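Local coordinates for SusD homolog (Bacteroides thetaiotaomicron VPI-5482, PDB 3FDH), which probably binds glycans at the cell surface for uptake across the outer membrane, at residues A[230-240]-A[329-339]; A[358-369]-A[390-401]. All blocks are in the same frame, centred on the assembly; numbering follows the deposited sequence.

Contact 1 (A[230-240]-A[329-339]); sequences SFTSADDQAAF and PTLLMSYHELM
The Tyr335 ring lies flat against the backbone of Ser233, whose CA makes a CH-pi contact 3.7 Å from the ring centroid and 11° off its normal. Met339 CG, from the same helix, meets the opposite face toward the rim, and Phe231 O approaches the edge in plane. The ring belongs to the helix start into which a two-stranded antiparallel ribbon with a classic beta bulge leads. The Phe231 ring has Ser230 OG over the rim of one face and Gln237 CA over the centre of the other, with Ser334 O near its plane at the edge. Its CE2 reaches Met333 O at 3.4 Å, and the selenium of Met333, a selenomethionine, stands obliquely to the ring in a Met-aromatic contact. Leu338 CD2 touches both Ser230 OG and Phe231 CB. In the ribbon, Leu332 and Met333 together face Ala238. Ala238 O therefore takes two donors, Leu332 N at 2.8 Å and, weakly, Met333 N, while Ala238 N returns a bond to Met333 O. Past the bulge, Phe240 and Thr330 exchange backbone bonds in both directions, and Ala239 CB presses tightly on Leu331 CD2 at 3.5 Å. The Phe240 ring leads away from the ribbon onto helix 21-37. At the other end the chain enters helix 335-348, N-capped by Ser334, whose OG accepts from Glu337 N and is also hydrogen-bonded to Glu430 OE2. With Gln237 CG between the backbone N and the carbonyl carbon (chi1 78°) and the chain extended beyond, its amide is carried to the N-terminal end of the helix. A lone pair of Gln237 OE1 receives Tyr335 N at 2.9 Å, almost straight at 172°, and the same oxygen accepts from a water that lies 2.8 Å from His336 ND1.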
loop_
_atom_site.group_PDB
_atom_site.type_symbol
_atom_site.label_atom_id
_atom_site.label_comp_id
_atom_site.label_asym_id
_atom_site.label_seq_id
_atom_site.Cartn_x
_atom_site.Cartn_y
_atom_site.Cartn_z
ATOM N N SER A 230 3.247 18.905 -0.467
ATOM C CA SER A 230 2.288 17.879 -0.129
ATOM C C SER A 230 1.773 17.983 1.298
ATOM O O SER A 230 1.722 19.061 1.871
ATOM C CB SER A 230 2.899 16.531 -0.414
ATOM O OG SER A 230 1.944 15.492 -0.318
ATOM N N PHE A 231 1.398 16.841 1.855
ATOM C CA PHE A 231 0.792 16.762 3.191
ATOM C C PHE A 231 1.625 17.435 4.260
ATOM O O PHE A 231 2.807 17.205 4.352
ATOM C CB PHE A 231 0.567 15.308 3.632
ATOM C CG PHE A 231 -0.013 14.398 2.553
ATOM C CD1 PHE A 231 -1.093 14.812 1.775
ATOM C CD2 PHE A 231 0.414 13.092 2.449
ATOM C CE1 PHE A 231 -1.667 13.978 0.825
ATOM C CE2 PHE A 231 -0.153 12.217 1.488
ATOM C CZ PHE A 231 -1.226 12.689 0.676
ATOM N N THR A 232 0.964 18.229 5.095
ATOM C CA THR A 232 1.622 18.978 6.172
ATOM C C THR A 232 1.448 18.254 7.506
ATOM O O THR A 232 2.125 18.555 8.488
ATOM C CB THR A 232 1.029 20.388 6.326
ATOM O OG1 THR A 232 -0.318 20.286 6.785
ATOM C CG2 THR A 232 1.030 21.139 5.013
ATOM N N SER A 233 0.508 17.316 7.510
ATOM C CA SER A 233 0.197 16.472 8.665
ATOM C C SER A 233 -0.684 15.310 8.242
ATOM O O SER A 233 -1.098 15.214 7.093
ATOM C CB SER A 233 -0.563 17.235 9.744
ATOM O OG SER A 233 -1.879 17.494 9.296
ATOM N N ALA A 234 -0.969 14.437 9.194
ATOM C CA ALA A 234 -1.826 13.283 8.926
ATOM C C ALA A 234 -3.211 13.776 8.511
ATOM O O ALA A 234 -3.964 13.119 7.797
ATOM C CB ALA A 234 -1.906 12.363 10.126
ATOM N N ASP A 235 -3.546 14.977 8.923
ATOM C CA ASP A 235 -4.860 15.487 8.582
ATOM C C ASP A 235 -4.994 15.751 7.108
ATOM O O ASP A 235 -6.092 15.823 6.576
ATOM C CB ASP A 235 -5.191 16.729 9.388
ATOM C CG ASP A 235 -5.425 16.407 10.829
ATOM O OD1 ASP A 235 -5.776 15.231 11.107
ATOM O OD2 ASP A 235 -5.260 17.315 11.680
ATOM N N ASP A 236 -3.868 15.816 6.429
ATOM C CA ASP A 236 -3.900 16.130 5.017
ATOM C C ASP A 236 -3.857 14.865 4.206
ATOM O O ASP A 236 -4.039 14.884 2.973
ATOM C CB ASP A 236 -2.663 16.956 4.593
ATOM C CG ASP A 236 -2.797 18.422 4.858
ATOM O OD1 ASP A 236 -3.896 18.885 5.214
ATOM O OD2 ASP A 236 -1.782 19.130 4.690
ATOM N N GLN A 237 -3.553 13.766 4.888
ATOM C CA GLN A 237 -3.248 12.522 4.144
ATOM C C GLN A 237 -4.465 12.014 3.404
ATOM O O GLN A 237 -5.585 12.348 3.715
ATOM C CB GLN A 237 -2.622 11.451 5.042
ATOM C CG GLN A 237 -3.632 10.719 5.917
ATOM C CD GLN A 237 -3.013 9.943 7.027
ATOM O OE1 GLN A 237 -1.811 9.662 7.010
ATOM N NE2 GLN A 237 -3.830 9.618 8.049
ATOM N N ALA A 238 -4.189 11.233 2.363
ATOM C CA ALA A 238 -5.234 10.688 1.482
ATOM C C ALA A 238 -5.826 9.422 2.078
ATOM O O ALA A 238 -5.314 8.324 1.895
ATOM C CB ALA A 238 -4.689 10.434 0.133
ATOM N N ALA A 239 -6.897 9.653 2.822
ATOM C CA ALA A 239 -7.580 8.613 3.562
ATOM C C ALA A 239 -9.015 8.491 3.135
ATOM O O ALA A 239 -9.749 9.448 3.086
ATOM C CB ALA A 239 -7.523 8.914 5.051
ATOM N N PHE A 240 -9.385 7.260 2.859
ATOM C CA PHE A 240 -10.761 6.899 2.540
ATOM C C PHE A 240 -11.253 6.459 3.889
ATOM O O PHE A 240 -10.941 5.343 4.338
ATOM C CB PHE A 240 -10.779 5.761 1.538
ATOM C CG PHE A 240 -12.141 5.334 1.124
ATOM C CD1 PHE A 240 -12.890 6.112 0.269
ATOM C CD2 PHE A 240 -12.658 4.116 1.540
ATOM C CE1 PHE A 240 -14.147 5.726 -0.138
ATOM C CE2 PHE A 240 -13.929 3.712 1.132
ATOM C CZ PHE A 240 -14.685 4.540 0.299
ATOM N N PRO A 329 -9.302 3.750 8.518
ATOM C CA PRO A 329 -9.323 4.195 7.118
ATOM C C PRO A 329 -8.346 3.483 6.226
ATOM O O PRO A 329 -7.347 2.959 6.669
ATOM C CB PRO A 329 -8.888 5.668 7.182
ATOM C CG PRO A 329 -8.224 5.846 8.566
ATOM C CD PRO A 329 -8.847 4.797 9.455
ATOM N N THR A 330 -8.666 3.507 4.948
ATOM C CA THR A 330 -7.770 3.025 3.931
ATOM C C THR A 330 -6.946 4.229 3.509
ATOM O O THR A 330 -7.472 5.245 3.057
ATOM C CB THR A 330 -8.477 2.423 2.706
ATOM O OG1 THR A 330 -9.159 1.226 3.086
ATOM C CG2 THR A 330 -7.465 2.120 1.615
ATOM N N LEU A 331 -5.642 4.096 3.689
ATOM C CA LEU A 331 -4.697 5.170 3.361
ATOM C C LEU A 331 -4.138 4.964 1.925
ATOM O O LEU A 331 -3.312 4.078 1.658
ATOM C CB LEU A 331 -3.595 5.267 4.439
ATOM C CG LEU A 331 -4.091 5.518 5.863
ATOM C CD1 LEU A 331 -2.893 5.639 6.842
ATOM C CD2 LEU A 331 -5.005 6.695 5.894
ATOM N N LEU A 332 -4.651 5.774 0.991
ATOM C CA LEU A 332 -4.174 5.773 -0.403
ATOM C C LEU A 332 -2.754 6.295 -0.389
ATOM O O LEU A 332 -1.919 5.883 -1.193
ATOM C CB LEU A 332 -5.055 6.545 -1.356
ATOM C CG LEU A 332 -6.410 5.900 -1.670
ATOM C CD1 LEU A 332 -7.186 6.725 -2.734
ATOM C CD2 LEU A 332 -6.259 4.469 -2.160
HETATM N N MSE A 333 -2.491 7.200 0.550
HETATM C CA MSE A 333 -1.118 7.633 0.783
HETATM C C MSE A 333 -1.069 8.372 2.080
HETATM O O MSE A 333 -1.799 9.363 2.274
HETATM C CB MSE A 333 -0.543 8.449 -0.381
HETATM C CG MSE A 333 1.008 8.560 -0.273
HETATM SE SE MSE A 333 1.825 9.863 -1.465
HETATM C CE MSE A 333 3.552 9.896 -0.588
ATOM N N SER A 334 -0.242 7.838 2.981
ATOM C CA SER A 334 -0.108 8.381 4.330
ATOM C C SER A 334 0.909 9.487 4.501
ATOM O O SER A 334 1.862 9.656 3.737
ATOM C CB SER A 334 0.193 7.274 5.306
ATOM O OG SER A 334 1.466 6.710 5.052
ATOM N N TYR A 335 0.669 10.266 5.557
ATOM C CA TYR A 335 1.601 11.291 5.912
ATOM C C TYR A 335 2.921 10.648 6.295
ATOM O O TYR A 335 3.992 11.129 5.918
ATOM C CB TYR A 335 1.069 12.134 7.057
ATOM C CG TYR A 335 2.047 13.149 7.626
ATOM C CD1 TYR A 335 2.507 14.222 6.885
ATOM C CD2 TYR A 335 2.487 13.041 8.947
ATOM C CE1 TYR A 335 3.408 15.124 7.430
ATOM C CE2 TYR A 335 3.354 13.956 9.500
ATOM C CZ TYR A 335 3.812 14.986 8.752
ATOM O OH TYR A 335 4.668 15.892 9.355
ATOM N N HIS A 336 2.849 9.511 6.982
ATOM C CA HIS A 336 4.088 8.845 7.419
ATOM C C HIS A 336 4.877 8.397 6.215
ATOM O O HIS A 336 6.089 8.544 6.201
ATOM C CB HIS A 336 3.944 7.723 8.495
ATOM C CG HIS A 336 2.913 6.686 8.208
ATOM N ND1 HIS A 336 1.576 6.856 8.540
ATOM C CD2 HIS A 336 3.022 5.448 7.658
ATOM C CE1 HIS A 336 0.910 5.767 8.180
ATOM N NE2 HIS A 336 1.762 4.911 7.623
ATOM N N GLU A 337 4.191 7.861 5.214
ATOM C CA GLU A 337 4.892 7.433 3.994
ATOM C C GLU A 337 5.611 8.630 3.379
ATOM O O GLU A 337 6.750 8.542 2.924
ATOM C CB GLU A 337 3.965 6.812 2.932
ATOM C CG GLU A 337 4.714 6.570 1.659
ATOM C CD GLU A 337 3.883 6.107 0.477
ATOM O OE1 GLU A 337 2.709 5.681 0.600
ATOM O OE2 GLU A 337 4.413 6.235 -0.621
ATOM N N LEU A 338 4.957 9.767 3.394
ATOM C CA LEU A 338 5.557 10.957 2.767
ATOM C C LEU A 338 6.815 11.387 3.534
ATOM O O LEU A 338 7.817 11.839 2.977
ATOM C CB LEU A 338 4.534 12.095 2.703
ATOM C CG LEU A 338 4.948 13.328 1.921
ATOM C CD1 LEU A 338 4.889 13.053 0.441
ATOM C CD2 LEU A 338 4.043 14.521 2.350
HETATM N N MSE A 339 6.764 11.218 4.827
HETATM C CA MSE A 339 7.913 11.620 5.672
HETATM C C MSE A 339 9.062 10.650 5.532
HETATM O O MSE A 339 10.227 11.034 5.693
HETATM C CB MSE A 339 7.515 11.801 7.148
HETATM C CG MSE A 339 6.526 12.970 7.388
HETATM SE SE MSE A 339 7.194 14.699 6.789
HETATM C CE MSE A 339 6.537 14.824 5.084
HETATM O O HOH W 1 0.158 9.184 8.937
#

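Contact 2 (A[358-369]-A[390-401])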
loop_
_atom_site.group_PDB
_atom_site.type_symbol
_atom_site.label_atom_id
_atom_site.label_comp_id
_atom_site.label_asym_id
_atom_site.label_seq_id
_atom_site.Cartn_x
_atom_site.Cartn_y
_atom_site.Cartn_z
ATOM N N LYS A 358 12.035 11.160 12.423
ATOM C CA LYS A 358 11.294 11.141 13.686
ATOM C C LYS A 358 9.826 11.405 13.410
ATOM O O LYS A 358 8.921 10.798 13.989
ATOM C CB LYS A 358 11.820 12.155 14.691
ATOM C CG LYS A 358 11.061 12.117 16.010
ATOM C CD LYS A 358 11.658 13.040 17.039
ATOM C CE LYS A 358 11.051 12.796 18.417
ATOM N NZ LYS A 358 11.603 13.663 19.518
ATOM N N GLU A 359 9.601 12.336 12.517
ATOM C CA GLU A 359 8.240 12.728 12.166
ATOM C C GLU A 359 7.508 11.531 11.570
ATOM O O GLU A 359 6.324 11.263 11.875
ATOM C CB GLU A 359 8.275 13.892 11.174
ATOM C CG GLU A 359 6.940 14.469 10.797
ATOM C CD GLU A 359 6.330 15.341 11.875
ATOM O OE1 GLU A 359 6.991 15.540 12.915
ATOM O OE2 GLU A 359 5.172 15.789 11.703
ATOM N N ALA A 360 8.250 10.751 10.788
ATOM C CA ALA A 360 7.702 9.589 10.097
ATOM C C ALA A 360 7.396 8.438 11.068
ATOM O O ALA A 360 6.338 7.842 11.043
ATOM C CB ALA A 360 8.685 9.109 8.990
ATOM N N VAL A 361 8.333 8.175 11.957
ATOM C CA VAL A 361 8.179 7.118 12.976
ATOM C C VAL A 361 7.029 7.447 13.929
ATOM O O VAL A 361 6.197 6.584 14.229
ATOM C CB VAL A 361 9.486 6.917 13.836
ATOM C CG1 VAL A 361 9.251 5.984 15.004
ATOM C CG2 VAL A 361 10.618 6.445 12.950
ATOM N N VAL A 362 6.972 8.682 14.396
ATOM C CA VAL A 362 5.912 9.078 15.321
ATOM C C VAL A 362 4.560 8.959 14.592
ATOM O O VAL A 362 3.647 8.331 15.098
ATOM C CB VAL A 362 6.134 10.501 15.924
ATOM C CG1 VAL A 362 4.914 10.994 16.720
ATOM C CG2 VAL A 362 7.401 10.527 16.822
ATOM N N ALA A 363 4.442 9.533 13.400
ATOM C CA ALA A 363 3.168 9.440 12.663
ATOM C C ALA A 363 2.777 7.975 12.457
ATOM O O ALA A 363 1.621 7.607 12.540
ATOM C CB ALA A 363 3.241 10.146 11.286
ATOM N N GLY A 364 3.746 7.140 12.133
ATOM C CA GLY A 364 3.447 5.714 11.873
ATOM C C GLY A 364 2.905 5.018 13.107
ATOM O O GLY A 364 2.013 4.185 13.038
ATOM N N LEU A 365 3.484 5.375 14.241
ATOM C CA LEU A 365 3.073 4.818 15.524
ATOM C C LEU A 365 1.670 5.288 15.889
ATOM O O LEU A 365 0.886 4.538 16.455
ATOM C CB LEU A 365 4.065 5.170 16.652
ATOM C CG LEU A 365 5.231 4.184 16.776
ATOM C CD1 LEU A 365 6.460 4.748 17.536
ATOM C CD2 LEU A 365 4.738 2.880 17.442
ATOM N N LEU A 366 1.364 6.541 15.578
ATOM C CA LEU A 366 0.049 7.119 15.965
ATOM C C LEU A 366 -1.043 6.496 15.078
ATOM O O LEU A 366 -2.159 6.247 15.530
ATOM C CB LEU A 366 0.048 8.661 15.925
ATOM C CG LEU A 366 0.917 9.351 16.957
ATOM C CD1 LEU A 366 0.739 10.887 16.911
ATOM C CD2 LEU A 366 0.544 8.836 18.326
ATOM N N ASN A 367 -0.674 6.132 13.855
ATOM C CA ASN A 367 -1.635 5.531 12.932
ATOM C C ASN A 367 -1.896 4.093 13.388
ATOM O O ASN A 367 -2.997 3.583 13.304
ATOM C CB ASN A 367 -1.105 5.544 11.500
ATOM C CG ASN A 367 -2.014 4.844 10.532
ATOM O OD1 ASN A 367 -3.171 5.237 10.341
ATOM N ND2 ASN A 367 -1.498 3.768 9.922
ATOM N N ALA A 368 -0.829 3.466 13.865
ATOM C CA ALA A 368 -0.890 2.102 14.381
ATOM C C ALA A 368 -1.798 2.049 15.589
ATOM O O ALA A 368 -2.651 1.179 15.730
ATOM C CB ALA A 368 0.513 1.619 14.768
ATOM N N GLU A 369 -1.611 3.023 16.473
ATOM C CA GLU A 369 -2.407 3.114 17.667
ATOM C C GLU A 369 -3.867 3.374 17.313
ATOM O O GLU A 369 -4.767 2.855 17.953
ATOM C CB GLU A 369 -1.901 4.224 18.577
ATOM C CG GLU A 369 -2.763 4.440 19.819
ATOM C CD GLU A 369 -2.816 3.213 20.745
ATOM O OE1 GLU A 369 -1.754 2.695 21.153
ATOM O OE2 GLU A 369 -3.925 2.781 21.089
ATOM N N VAL A 390 -1.393 3.236 25.941
ATOM C CA VAL A 390 -1.743 3.772 24.631
ATOM C C VAL A 390 -0.526 4.500 24.043
ATOM O O VAL A 390 0.167 5.182 24.735
ATOM C CB VAL A 390 -2.953 4.720 24.721
ATOM C CG1 VAL A 390 -3.106 5.562 23.488
ATOM C CG2 VAL A 390 -4.231 3.910 25.010
ATOM N N ILE A 391 -0.247 4.308 22.760
ATOM C CA ILE A 391 0.872 5.011 22.131
ATOM C C ILE A 391 0.452 6.469 21.869
ATOM O O ILE A 391 -0.572 6.731 21.226
ATOM C CB ILE A 391 1.288 4.319 20.810
ATOM C CG1 ILE A 391 1.663 2.879 21.145
ATOM C CG2 ILE A 391 2.435 5.093 20.130
ATOM C CD1 ILE A 391 1.775 2.005 19.994
ATOM N N THR A 392 1.223 7.412 22.420
ATOM C CA THR A 392 0.962 8.816 22.211
ATOM C C THR A 392 2.083 9.549 21.487
ATOM O O THR A 392 3.147 9.020 21.206
ATOM C CB THR A 392 0.811 9.515 23.523
ATOM O OG1 THR A 392 2.060 9.433 24.221
ATOM C CG2 THR A 392 -0.287 8.875 24.326
ATOM N N GLU A 393 1.848 10.815 21.209
ATOM C CA GLU A 393 2.875 11.597 20.483
ATOM C C GLU A 393 4.134 11.651 21.363
ATOM O O GLU A 393 5.247 11.545 20.888
ATOM C CB GLU A 393 2.354 12.987 20.146
ATOM C CG GLU A 393 3.268 13.820 19.320
ATOM C CD GLU A 393 2.788 15.279 19.238
ATOM O OE1 GLU A 393 1.647 15.555 19.683
ATOM O OE2 GLU A 393 3.552 16.147 18.752
ATOM N N THR A 394 3.919 11.694 22.658
ATOM C CA THR A 394 5.026 11.818 23.634
ATOM C C THR A 394 5.786 10.510 23.772
ATOM O O THR A 394 7.024 10.469 23.794
ATOM C CB THR A 394 4.551 12.212 25.047
ATOM O OG1 THR A 394 3.948 13.513 25.038
ATOM C CG2 THR A 394 5.720 12.242 26.067
ATOM N N SER A 395 5.031 9.443 23.928
ATOM C CA SER A 395 5.637 8.135 24.155
ATOM C C SER A 395 6.385 7.701 22.914
ATOM O O SER A 395 7.459 7.111 23.014
ATOM C CB SER A 395 4.607 7.075 24.571
ATOM O OG SER A 395 3.788 6.683 23.486
ATOM N N ALA A 396 5.813 8.011 21.753
ATOM C CA ALA A 396 6.387 7.646 20.476
ATOM C C ALA A 396 7.694 8.387 20.242
ATOM O O ALA A 396 8.652 7.821 19.717
ATOM C CB ALA A 396 5.414 7.912 19.282
ATOM N N GLY A 397 7.666 9.677 20.551
ATOM C CA GLY A 397 8.837 10.562 20.413
ATOM C C GLY A 397 9.990 10.099 21.278
ATOM O O GLY A 397 11.157 10.122 20.865
ATOM N N LYS A 398 9.648 9.649 22.476
ATOM C CA LYS A 398 10.645 9.183 23.445
ATOM C C LYS A 398 11.256 7.879 23.000
ATOM O O LYS A 398 12.437 7.597 23.242
ATOM C CB LYS A 398 10.035 9.001 24.829
ATOM C CG LYS A 398 10.981 8.307 25.798
ATOM C CD LYS A 398 10.455 8.310 27.208
ATOM C CE LYS A 398 11.314 7.411 28.102
ATOM N NZ LYS A 398 12.761 7.785 28.068
ATOM N N TYR A 399 10.425 7.085 22.341
ATOM C CA TYR A 399 10.860 5.793 21.826
ATOM C C TYR A 399 11.845 6.070 20.696
ATOM O O TYR A 399 12.888 5.416 20.534
ATOM C CB TYR A 399 9.678 4.959 21.308
ATOM C CG TYR A 399 10.165 3.903 20.404
ATOM C CD1 TYR A 399 10.831 2.811 20.910
ATOM C CD2 TYR A 399 9.990 3.997 19.027
ATOM C CE1 TYR A 399 11.302 1.840 20.070
ATOM C CE2 TYR A 399 10.468 3.049 18.210
ATOM C CZ TYR A 399 11.127 1.972 18.737
ATOM O OH TYR A 399 11.612 0.987 17.910
ATOM N N PHE A 400 11.511 7.071 19.897
ATOM C CA PHE A 400 12.423 7.431 18.811
ATOM C C PHE A 400 13.807 7.828 19.372
ATOM O O PHE A 400 14.848 7.400 18.881
ATOM C CB PHE A 400 11.916 8.607 17.981
ATOM C CG PHE A 400 12.936 9.073 16.975
ATOM C CD1 PHE A 400 12.998 8.499 15.730
ATOM C CD2 PHE A 400 13.889 10.037 17.319
ATOM C CE1 PHE A 400 13.962 8.866 14.806
ATOM C CE2 PHE A 400 14.859 10.429 16.380
ATOM C CZ PHE A 400 14.882 9.838 15.124
ATOM N N ASP A 401 13.762 8.681 20.389
ATOM C CA ASP A 401 14.959 9.252 21.045
ATOM C C ASP A 401 15.765 8.171 21.742
ATOM O O ASP A 401 16.994 8.145 21.723
ATOM C CB ASP A 401 14.564 10.273 22.111
ATOM C CG ASP A 401 13.985 11.577 21.541
ATOM O OD1 ASP A 401 14.127 11.867 20.326
ATOM O OD2 ASP A 401 13.370 12.318 22.342
HETATM O O HOH W 2 10.743 13.079 22.179
#
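Lys358 lies over one face of Phe400, its CB 3.7 Å from the ring centroid and 3° off the normal, a CH-pi contact, while Val361 CG2 meets the ring edge. Extended from chi1 (-179°) onward, the lysine runs across the ring and past Gly397 to Asp401, where NZ forms a salt bridge with OD1 at 3.2 Å on the syn side, tilted out of the carboxylate plane. A water joins NZ to Asp401 OD2. With an alanine in place of Phe400, the lysine methylenes would probably lose their flat support and NZ would be freer to swing from Asp401. Mid-contact, Leu365 CD1 packs on Ala396 CB at 3.8 Å and on Tyr399, and Val362 rests on Ala396 and Gly397. Ala396 and Gly397, both small, sit where the axes of the two helical segments, running 135° apart, come within 9.0 Å. At the far end Glu369, bent at chi2, accepts Ile391 N on OE1 at 2.7 Å from above its carboxylate plane. Ile391 precedes the capping box of Thr392 and Ser395, which starts helix 393-410. Arg281 forms a salt bridge with the same OE1, so the buried carboxylate is likely to stay ionised while holding the helix lead-in by its backbone.

Contacts 1 and 2 are joined through consecutive helices: 335-348 begins in contact 1, and 354-379 presents a different side to 390-401 in contact 2. Their centres lie about 15 Å apart. Between them Met339 CB packs on Ala360 CB at 3.5 Å, and Leu331 CD1 touches Asn367 OD1 at 3.5 Å. Tyr335 OH and Glu359 OE2 form a probable hydrogen bond. The centre of contact 1 lies about 12 Å, and that of contact 2 about 20 Å, from the chain centre, on the same side. Contact 1 ties a short ribbon to a helix start and contact 2 packs one helix on the next; both are structural packing within the SusD-like fold.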